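PDB 2QRY: thiamine-binding periplasmic protein, which captures thiamine and its mono- and diphosphate with high affinity in the bacterial periplasm and serves as the solute-binding component of the ThiBPQ import transporter. Local coordinates for residues V24-F33 with E73-G84; K95-G103 with V249-K257. One frame throughout, in Å; residues are numbered along the deposited sequence.

Contact 1. Residues V24-F33 with E73-G84. With TPS (thiamin phosphate), chain E.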
loop_
_atom_site.group_PDB
_atom_site.type_symbol
_atom_site.label_atom_id
_atom_site.label_comp_id
_atom_site.label_asym_id
_atom_site.label_seq_id
_atom_site.Cartn_x
_atom_site.Cartn_y
_atom_site.Cartn_z
ATOM N N VAL A 24 27.042 1.610 3.676
ATOM C CA VAL A 24 25.750 0.971 3.431
ATOM C C VAL A 24 24.550 1.765 3.948
ATOM O O VAL A 24 24.610 2.405 4.998
ATOM C CB VAL A 24 25.698 -0.429 4.077
ATOM C CG1 VAL A 24 24.416 -1.145 3.670
ATOM C CG2 VAL A 24 26.913 -1.238 3.671
ATOM N N LEU A 25 23.458 1.720 3.194
ATOM C CA LEU A 25 22.228 2.396 3.583
ATOM C C LEU A 25 21.158 1.303 3.562
ATOM O O LEU A 25 20.715 0.858 2.499
ATOM C CB LEU A 25 21.905 3.521 2.592
ATOM C CG LEU A 25 20.961 4.667 2.995
ATOM C CD1 LEU A 25 19.523 4.297 2.743
ATOM C CD2 LEU A 25 21.189 5.028 4.445
ATOM N N THR A 26 20.769 0.854 4.749
ATOM C CA THR A 26 19.782 -0.210 4.898
ATOM C C THR A 26 18.353 0.307 4.856
ATOM O O THR A 26 17.960 1.133 5.674
ATOM C CB THR A 26 20.017 -0.968 6.220
ATOM O OG1 THR A 26 21.321 -1.561 6.189
ATOM C CG2 THR A 26 18.976 -2.061 6.417
ATOM N N VAL A 27 17.576 -0.193 3.902
ATOM C CA VAL A 27 16.191 0.237 3.753
ATOM C C VAL A 27 15.161 -0.893 3.895
ATOM O O VAL A 27 15.029 -1.731 3.000
ATOM C CB VAL A 27 15.974 0.908 2.375
ATOM C CG1 VAL A 27 14.532 1.397 2.254
ATOM C CG2 VAL A 27 16.961 2.065 2.193
ATOM N N TYR A 28 14.435 -0.904 5.013
ATOM C CA TYR A 28 13.393 -1.903 5.244
ATOM C C TYR A 28 12.202 -1.618 4.323
ATOM O O TYR A 28 11.778 -0.472 4.188
ATOM C CB TYR A 28 12.894 -1.855 6.690
ATOM C CG TYR A 28 13.788 -2.501 7.723
ATOM C CD1 TYR A 28 15.004 -3.089 7.369
ATOM C CD2 TYR A 28 13.405 -2.539 9.059
ATOM C CE1 TYR A 28 15.812 -3.698 8.327
ATOM C CE2 TYR A 28 14.198 -3.144 10.021
ATOM C CZ TYR A 28 15.398 -3.721 9.651
ATOM O OH TYR A 28 16.180 -4.322 10.610
ATOM N N THR A 29 11.655 -2.659 3.705
ATOM C CA THR A 29 10.504 -2.488 2.825
ATOM C C THR A 29 9.767 -3.823 2.647
ATOM O O THR A 29 10.203 -4.845 3.174
ATOM C CB THR A 29 10.937 -1.929 1.441
ATOM O OG1 THR A 29 9.771 -1.573 0.688
ATOM C CG2 THR A 29 11.755 -2.967 0.666
ATOM N N TYR A 30 8.649 -3.809 1.920
ATOM C CA TYR A 30 7.880 -5.027 1.690
ATOM C C TYR A 30 8.376 -5.771 0.450
ATOM O O TYR A 30 9.118 -5.201 -0.360
ATOM C CB TYR A 30 6.382 -4.698 1.598
ATOM C CG TYR A 30 6.009 -3.574 0.654
ATOM C CD1 TYR A 30 5.864 -3.800 -0.716
ATOM C CD2 TYR A 30 5.736 -2.293 1.144
ATOM C CE1 TYR A 30 5.440 -2.774 -1.580
ATOM C CE2 TYR A 30 5.317 -1.261 0.295
ATOM C CZ TYR A 30 5.167 -1.511 -1.062
ATOM O OH TYR A 30 4.706 -0.511 -1.890
ATOM N N ASP A 31 7.971 -7.035 0.292
ATOM C CA ASP A 31 8.459 -7.845 -0.824
ATOM C C ASP A 31 8.154 -7.429 -2.250
ATOM O O ASP A 31 9.018 -7.566 -3.117
ATOM C CB ASP A 31 8.084 -9.330 -0.653
ATOM C CG ASP A 31 6.601 -9.554 -0.447
ATOM O OD1 ASP A 31 5.781 -8.863 -1.087
ATOM O OD2 ASP A 31 6.256 -10.448 0.355
ATOM N N SER A 32 6.954 -6.929 -2.519
ATOM C CA SER A 32 6.635 -6.534 -3.883
ATOM C C SER A 32 7.438 -5.302 -4.325
ATOM O O SER A 32 7.566 -5.042 -5.517
ATOM C CB SER A 32 5.134 -6.278 -4.034
ATOM O OG SER A 32 4.716 -5.194 -3.236
ATOM N N PHE A 33 7.995 -4.555 -3.374
ATOM C CA PHE A 33 8.779 -3.377 -3.740
ATOM C C PHE A 33 10.184 -3.795 -4.167
ATOM O O PHE A 33 10.657 -3.399 -5.233
ATOM C CB PHE A 33 8.881 -2.391 -2.574
ATOM C CG PHE A 33 9.482 -1.063 -2.955
ATOM C CD1 PHE A 33 8.684 -0.039 -3.458
ATOM C CD2 PHE A 33 10.847 -0.841 -2.833
ATOM C CE1 PHE A 33 9.239 1.185 -3.832
ATOM C CE2 PHE A 33 11.413 0.383 -3.205
ATOM C CZ PHE A 33 10.608 1.398 -3.704
ATOM N N GLU A 73 12.500 -3.690 17.424
ATOM C CA GLU A 73 13.945 -3.674 17.215
ATOM C C GLU A 73 14.504 -2.485 17.992
ATOM O O GLU A 73 15.629 -2.518 18.495
ATOM C CB GLU A 73 14.300 -3.510 15.731
ATOM C CG GLU A 73 13.742 -4.580 14.801
ATOM C CD GLU A 73 14.491 -4.665 13.472
ATOM O OE1 GLU A 73 14.753 -3.615 12.854
ATOM O OE2 GLU A 73 14.812 -5.786 13.034
ATOM N N GLY A 74 13.700 -1.432 18.089
ATOM C CA GLY A 74 14.133 -0.243 18.803
ATOM C C GLY A 74 15.402 0.328 18.200
ATOM O O GLY A 74 15.573 0.315 16.981
ATOM N N LYS A 75 16.300 0.832 19.037
ATOM C CA LYS A 75 17.526 1.394 18.503
ATOM C C LYS A 75 18.532 0.321 18.110
ATOM O O LYS A 75 19.601 0.625 17.593
ATOM C CB LYS A 75 18.131 2.411 19.476
ATOM C CG LYS A 75 17.844 2.184 20.941
ATOM C CD LYS A 75 18.164 3.450 21.737
ATOM C CE LYS A 75 17.268 4.613 21.297
ATOM N NZ LYS A 75 17.633 5.927 21.907
ATOM N N ASN A 76 18.170 -0.939 18.340
ATOM C CA ASN A 76 19.017 -2.069 17.956
ATOM C C ASN A 76 18.755 -2.363 16.482
ATOM O O ASN A 76 19.444 -3.178 15.868
ATOM C CB ASN A 76 18.678 -3.323 18.771
ATOM C CG ASN A 76 19.275 -3.299 20.170
ATOM O OD1 ASN A 76 18.888 -4.089 21.032
ATOM N ND2 ASN A 76 20.226 -2.403 20.397
ATOM N N SER A 77 17.746 -1.703 15.925
ATOM C CA SER A 77 17.392 -1.898 14.525
ATOM C C SER A 77 18.570 -1.584 13.608
ATOM O O SER A 77 19.363 -0.684 13.887
ATOM C CB SER A 77 16.212 -1.005 14.147
ATOM O OG SER A 77 15.958 -1.075 12.756
ATOM N N LYS A 78 18.688 -2.321 12.514
ATOM C CA LYS A 78 19.781 -2.063 11.598
ATOM C C LYS A 78 19.321 -1.224 10.415
ATOM O O LYS A 78 20.102 -0.923 9.510
ATOM C CB LYS A 78 20.422 -3.380 11.137
ATOM C CG LYS A 78 19.484 -4.418 10.545
ATOM C CD LYS A 78 20.196 -5.770 10.437
ATOM C CE LYS A 78 19.390 -6.805 9.651
ATOM N NZ LYS A 78 19.404 -6.562 8.173
ATOM N N ALA A 79 18.057 -0.817 10.446
ATOM C CA ALA A 79 17.492 -0.007 9.377
ATOM C C ALA A 79 17.824 1.479 9.502
ATOM O O ALA A 79 17.866 2.035 10.598
ATOM C CB ALA A 79 15.985 -0.187 9.327
ATOM N N ASP A 80 18.054 2.105 8.355
ATOM C CA ASP A 80 18.345 3.532 8.269
ATOM C C ASP A 80 17.059 4.204 7.791
ATOM O O ASP A 80 16.743 5.329 8.172
ATOM C CB ASP A 80 19.465 3.788 7.256
ATOM C CG ASP A 80 20.791 3.175 7.677
ATOM O OD1 ASP A 80 21.292 3.540 8.764
ATOM O OD2 ASP A 80 21.335 2.340 6.924
ATOM N N VAL A 81 16.319 3.489 6.953
ATOM C CA VAL A 81 15.062 3.992 6.413
ATOM C C VAL A 81 14.022 2.873 6.322
ATOM O O VAL A 81 14.354 1.730 6.009
ATOM C CB VAL A 81 15.243 4.567 4.980
ATOM C CG1 VAL A 81 13.915 5.082 4.454
ATOM C CG2 VAL A 81 16.269 5.676 4.980
ATOM N N VAL A 82 12.768 3.205 6.610
ATOM C CA VAL A 82 11.682 2.241 6.492
ATOM C C VAL A 82 10.815 2.725 5.338
ATOM O O VAL A 82 10.156 3.757 5.456
ATOM C CB VAL A 82 10.809 2.176 7.761
ATOM C CG1 VAL A 82 9.590 1.303 7.497
ATOM C CG2 VAL A 82 11.619 1.620 8.928
ATOM N N LEU A 83 10.831 1.994 4.228
ATOM C CA LEU A 83 10.041 2.360 3.053
ATOM C C LEU A 83 8.834 1.426 2.892
ATOM O O LEU A 83 8.990 0.216 2.783
ATOM C CB LEU A 83 10.918 2.301 1.803
ATOM C CG LEU A 83 10.308 2.707 0.456
ATOM C CD1 LEU A 83 11.400 3.298 -0.444
ATOM C CD2 LEU A 83 9.630 1.509 -0.202
ATOM N N GLY A 84 7.631 1.983 2.886
ATOM C CA GLY A 84 6.473 1.130 2.734
ATOM C C GLY A 84 5.390 1.274 3.785
ATOM O O GLY A 84 4.495 0.447 3.846
HETATM C CM2 TPS E . -0.220 -5.952 -10.099
HETATM N N3 TPS E . 1.084 -2.932 -4.408
HETATM C C2 TPS E . 0.920 -4.236 -4.305
HETATM S S1 TPS E . 1.069 -4.550 -2.617
HETATM C C5 TPS E . 1.347 -2.885 -2.087
HETATM C C4 TPS E . 1.310 -2.198 -3.282
HETATM C CM4 TPS E . 1.505 -0.687 -3.315
HETATM C C6 TPS E . 1.547 -2.481 -0.659
HETATM C C7 TPS E . 1.557 -3.847 0.028
HETATM O O7 TPS E . 1.683 -3.788 1.443
HETATM N N1A TPS E . -0.844 -4.247 -8.438
HETATM C C2A TPS E . 0.121 -4.999 -8.976
HETATM N N3A TPS E . 1.375 -4.924 -8.536
HETATM C C4A TPS E . 1.720 -4.087 -7.534
HETATM N N4A TPS E . 3.031 -4.034 -7.094
HETATM C C5A TPS E . 0.714 -3.266 -6.932
HETATM C C6A TPS E . -0.591 -3.389 -7.438
HETATM C C7A TPS E . 1.006 -2.280 -5.775
HETATM P P1 TPS E . 1.683 -5.318 1.964
HETATM O O1 TPS E . 0.410 -6.042 1.441
HETATM O O2 TPS E . 1.788 -5.390 3.542
HETATM O O3 TPS E . 2.917 -6.031 1.369
HETATM O O HOH W 1 23.687 1.200 7.176
#
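The ring of Tyr28 lies across the methyl group of Ala79, whose CB stands over the centre of one face in a CH-pi contact, 3.3 Å from the ring centroid. At the phenol end, OH donates to Glu73 OE1 at 2.8 Å, meeting the syn lone pair of that oxygen, with the carboxylate turned 57° out of the ring plane. The same OE1 also accepts from Ser77 OG, which in turn takes the amide N of Ala79 in an ST turn, tying together the residue beneath the ring and the acid at its rim. A leucine in place of Tyr28 would probably leave the Ala79 methyl without a flat ring to rest on and take one of the two donors from Glu73 OE1. Strand 24-29 lies between its parallel neighbours 54-59 and 81-86, and helix 63-73 makes the beta-alpha-beta crossover from 54-59 to 81-86 in the manner of periplasmic binding proteins; Tyr28 N donates to Val81 O, and Leu83 N to Tyr28 O. Where the pairing begins, Asp80 stands in for a strand carbonyl: with CG anti to its carbonyl carbon (chi1 -65°), OD2 receives Thr26 N at 2.7 Å through its anti lone pair, while a water links OD2 to Val24 O. At the other end Leu83 CD2 sits over the centre of the Phe33 ring, 3.4 Å from its centroid, and Thr29 OG1 donates to Leu83 O from above the carbonyl plane. Beyond it, Tyr30 meets Gly84 CA at its ring edge and offers a face to C6 of thiamin phosphate, its OH hydrogen-bonded to Glu248 and Asn282.

Contact 2. Residues K95-G103 with V249-K257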
loop_
_atom_site.group_PDB
_atom_site.type_symbol
_atom_site.label_atom_id
_atom_site.label_comp_id
_atom_site.label_asym_id
_atom_site.label_seq_id
_atom_site.Cartn_x
_atom_site.Cartn_y
_atom_site.Cartn_z
ATOM N N LYS A 95 4.330 8.539 17.083
ATOM C CA LYS A 95 4.210 8.374 18.533
ATOM C C LYS A 95 5.291 7.429 19.063
ATOM O O LYS A 95 5.609 7.427 20.254
ATOM C CB LYS A 95 2.829 7.836 18.888
ATOM N N THR A 96 5.861 6.637 18.166
ATOM C CA THR A 96 6.896 5.684 18.533
ATOM C C THR A 96 8.213 6.398 18.849
ATOM O O THR A 96 8.963 5.971 19.719
ATOM C CB THR A 96 7.104 4.643 17.395
ATOM O OG1 THR A 96 7.364 3.356 17.966
ATOM C CG2 THR A 96 8.276 5.027 16.507
ATOM N N GLY A 97 8.488 7.488 18.145
ATOM C CA GLY A 97 9.716 8.226 18.385
ATOM C C GLY A 97 10.928 7.643 17.680
ATOM O O GLY A 97 12.036 8.150 17.834
ATOM N N LEU A 98 10.720 6.588 16.895
ATOM C CA LEU A 98 11.803 5.929 16.170
ATOM C C LEU A 98 12.250 6.649 14.895
ATOM O O LEU A 98 13.303 6.338 14.334
ATOM C CB LEU A 98 11.398 4.489 15.825
ATOM C CG LEU A 98 11.766 3.353 16.793
ATOM C CD1 LEU A 98 11.434 3.724 18.217
ATOM C CD2 LEU A 98 11.020 2.092 16.391
ATOM N N PHE A 99 11.465 7.615 14.437
ATOM C CA PHE A 99 11.816 8.334 13.217
ATOM C C PHE A 99 12.271 9.766 13.432
ATOM O O PHE A 99 11.821 10.439 14.351
ATOM C CB PHE A 99 10.638 8.323 12.250
ATOM C CG PHE A 99 10.175 6.945 11.893
ATOM C CD1 PHE A 99 9.163 6.330 12.620
ATOM C CD2 PHE A 99 10.777 6.245 10.850
ATOM C CE1 PHE A 99 8.754 5.038 12.316
ATOM C CE2 PHE A 99 10.378 4.954 10.539
ATOM C CZ PHE A 99 9.362 4.349 11.274
ATOM N N ALA A 100 13.171 10.226 12.571
ATOM C CA ALA A 100 13.681 11.589 12.650
ATOM C C ALA A 100 13.095 12.395 11.490
ATOM O O ALA A 100 12.452 11.831 10.597
ATOM C CB ALA A 100 15.194 11.583 12.570
ATOM N N LYS A 101 13.304 13.709 11.504
ATOM C CA LYS A 101 12.795 14.553 10.433
ATOM C C LYS A 101 13.537 14.232 9.140
ATOM O O LYS A 101 14.737 13.955 9.148
ATOM C CB LYS A 101 12.936 16.031 10.811
ATOM C CG LYS A 101 11.976 16.436 11.923
ATOM C CD LYS A 101 12.194 17.862 12.394
ATOM C CE LYS A 101 11.254 18.195 13.547
ATOM N NZ LYS A 101 11.453 19.584 14.054
ATOM N N SER A 102 12.809 14.255 8.031
ATOM C CA SER A 102 13.373 13.926 6.728
ATOM C C SER A 102 14.330 14.947 6.139
ATOM O O SER A 102 15.299 14.585 5.471
ATOM C CB SER A 102 12.244 13.700 5.726
ATOM O OG SER A 102 11.490 14.889 5.554
ATOM N N GLY A 103 14.054 16.225 6.370
ATOM C CA GLY A 103 14.901 17.248 5.794
ATOM C C GLY A 103 14.615 17.279 4.304
ATOM O O GLY A 103 15.493 17.557 3.483
ATOM N N VAL A 249 4.648 5.973 2.331
ATOM C CA VAL A 249 5.687 6.888 2.769
ATOM C C VAL A 249 6.951 6.193 3.240
ATOM O O VAL A 249 6.992 4.977 3.417
ATOM C CB VAL A 249 5.179 7.761 3.935
ATOM C CG1 VAL A 249 3.909 8.486 3.526
ATOM C CG2 VAL A 249 4.908 6.892 5.146
ATOM N N ALA A 250 7.984 6.998 3.441
ATOM C CA ALA A 250 9.265 6.524 3.928
ATOM C C ALA A 250 9.780 7.561 4.933
ATOM O O ALA A 250 9.400 8.736 4.874
ATOM C CB ALA A 250 10.237 6.370 2.780
ATOM N N ALA A 251 10.623 7.119 5.859
ATOM C CA ALA A 251 11.193 8.011 6.857
ATOM C C ALA A 251 12.516 7.442 7.355
ATOM O O ALA A 251 12.739 6.226 7.307
ATOM C CB ALA A 251 10.232 8.180 8.015
ATOM N N ARG A 252 13.396 8.321 7.825
ATOM C CA ARG A 252 14.687 7.889 8.332
ATOM C C ARG A 252 14.548 7.656 9.833
ATOM O O ARG A 252 13.772 8.335 10.504
ATOM C CB ARG A 252 15.756 8.946 8.039
ATOM C CG ARG A 252 15.709 10.205 8.901
ATOM C CD ARG A 252 16.696 11.246 8.359
ATOM N NE ARG A 252 17.265 12.121 9.387
ATOM C CZ ARG A 252 17.993 11.695 10.421
ATOM N NH1 ARG A 252 18.244 10.398 10.583
ATOM N NH2 ARG A 252 18.485 12.568 11.291
ATOM N N THR A 253 15.294 6.691 10.355
ATOM C CA THR A 253 15.222 6.376 11.774
ATOM C C THR A 253 16.064 7.332 12.599
ATOM O O THR A 253 17.064 7.864 12.122
ATOM C CB THR A 253 15.692 4.937 12.039
ATOM O OG1 THR A 253 17.031 4.764 11.549
ATOM C CG2 THR A 253 14.761 3.945 11.331
ATOM N N ALA A 254 15.647 7.560 13.838
ATOM C CA ALA A 254 16.390 8.446 14.725
ATOM C C ALA A 254 17.728 7.805 15.090
ATOM O O ALA A 254 18.732 8.497 15.255
ATOM C CB ALA A 254 15.582 8.720 15.975
ATOM N N ALA A 255 17.741 6.480 15.195
ATOM C CA ALA A 255 18.956 5.745 15.549
ATOM C C ALA A 255 19.920 5.507 14.382
ATOM O O ALA A 255 20.985 4.909 14.557
ATOM C CB ALA A 255 18.578 4.407 16.190
ATOM N N SER A 256 19.560 5.972 13.192
ATOM C CA SER A 256 20.424 5.775 12.036
ATOM C C SER A 256 21.829 6.336 12.224
ATOM O O SER A 256 21.998 7.470 12.671
ATOM C CB SER A 256 19.810 6.414 10.794
ATOM O OG SER A 256 20.653 6.199 9.675
ATOM N N LYS A 257 22.835 5.539 11.871
ATOM C CA LYS A 257 24.221 5.979 11.976
ATOM C C LYS A 257 24.702 6.599 10.659
ATOM O O LYS A 257 25.876 6.963 10.513
ATOM C CB LYS A 257 25.115 4.804 12.392
ATOM C CG LYS A 257 24.980 4.476 13.871
ATOM C CD LYS A 257 25.687 3.198 14.283
ATOM C CE LYS A 257 25.640 3.056 15.807
ATOM N NZ LYS A 257 26.228 1.781 16.324
HETATM O O HOH W 2 15.467 4.965 15.500
HETATM O O HOH W 3 12.365 11.009 8.017
#
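A single beta bridge, Phe99 with Thr253, joins the loop after helix 90-96 to the chain leaving strand 243-252, at the point where a type I turn from Thr253 to Ser256 begins. Two backbone bonds frame it: Ala100 N donates to Arg252 O at 2.9 Å, and Ala254 N reaches Leu98 O at 2.7 Å from above the carbonyl plane. Each flank carries a water, one between Leu98 O and Ala255 N, the other between Ala100 O and Arg252 N. Among the side chains, Arg252 folds back over the loop. Its CG lies between the backbone N and carbonyl carbon (chi1 74°), and the bend farther out lays the flat guanidinium over Ala100, whose CB stands 3.5 Å from CZ, above the centre of the group. Apolar contact thus covers one face of the charged group. Phe99 sets out away from 249-257, yet its CD2 still meets Ala251 CB at 3.5 Å, with Arg252 O near the ring plane at the edge. That ring goes on to pack against Leu70 of helix 63-73, Val82 and Leu85 of strand 81-86, and edge-to-face on Phe120, while Arg252 leans on Ala262 of helix 259-269.

Strand 81-86 lies between the two contacts: contact 1 pairs it in parallel with strand 24-29, and on its other side it runs antiparallel to strand 243-252, whose end contact 2 uses. They meet directly, Asp80 OD1 lying 2.9 Å from Ser256 OG in a probable hydrogen bond, while Thr253 OG1 bonds to Ala79 O. Contact 1 is mostly buried, reaches the thiamin phosphate pocket and combines parallel strand pairing with rings that have a methyl group over one face and a carboxylate oxygen that takes two hydroxyls. Contact 2, partly exposed and away from the ligand, relies on a short backbone bridge, flanking waters and an arginine spread over an alanine.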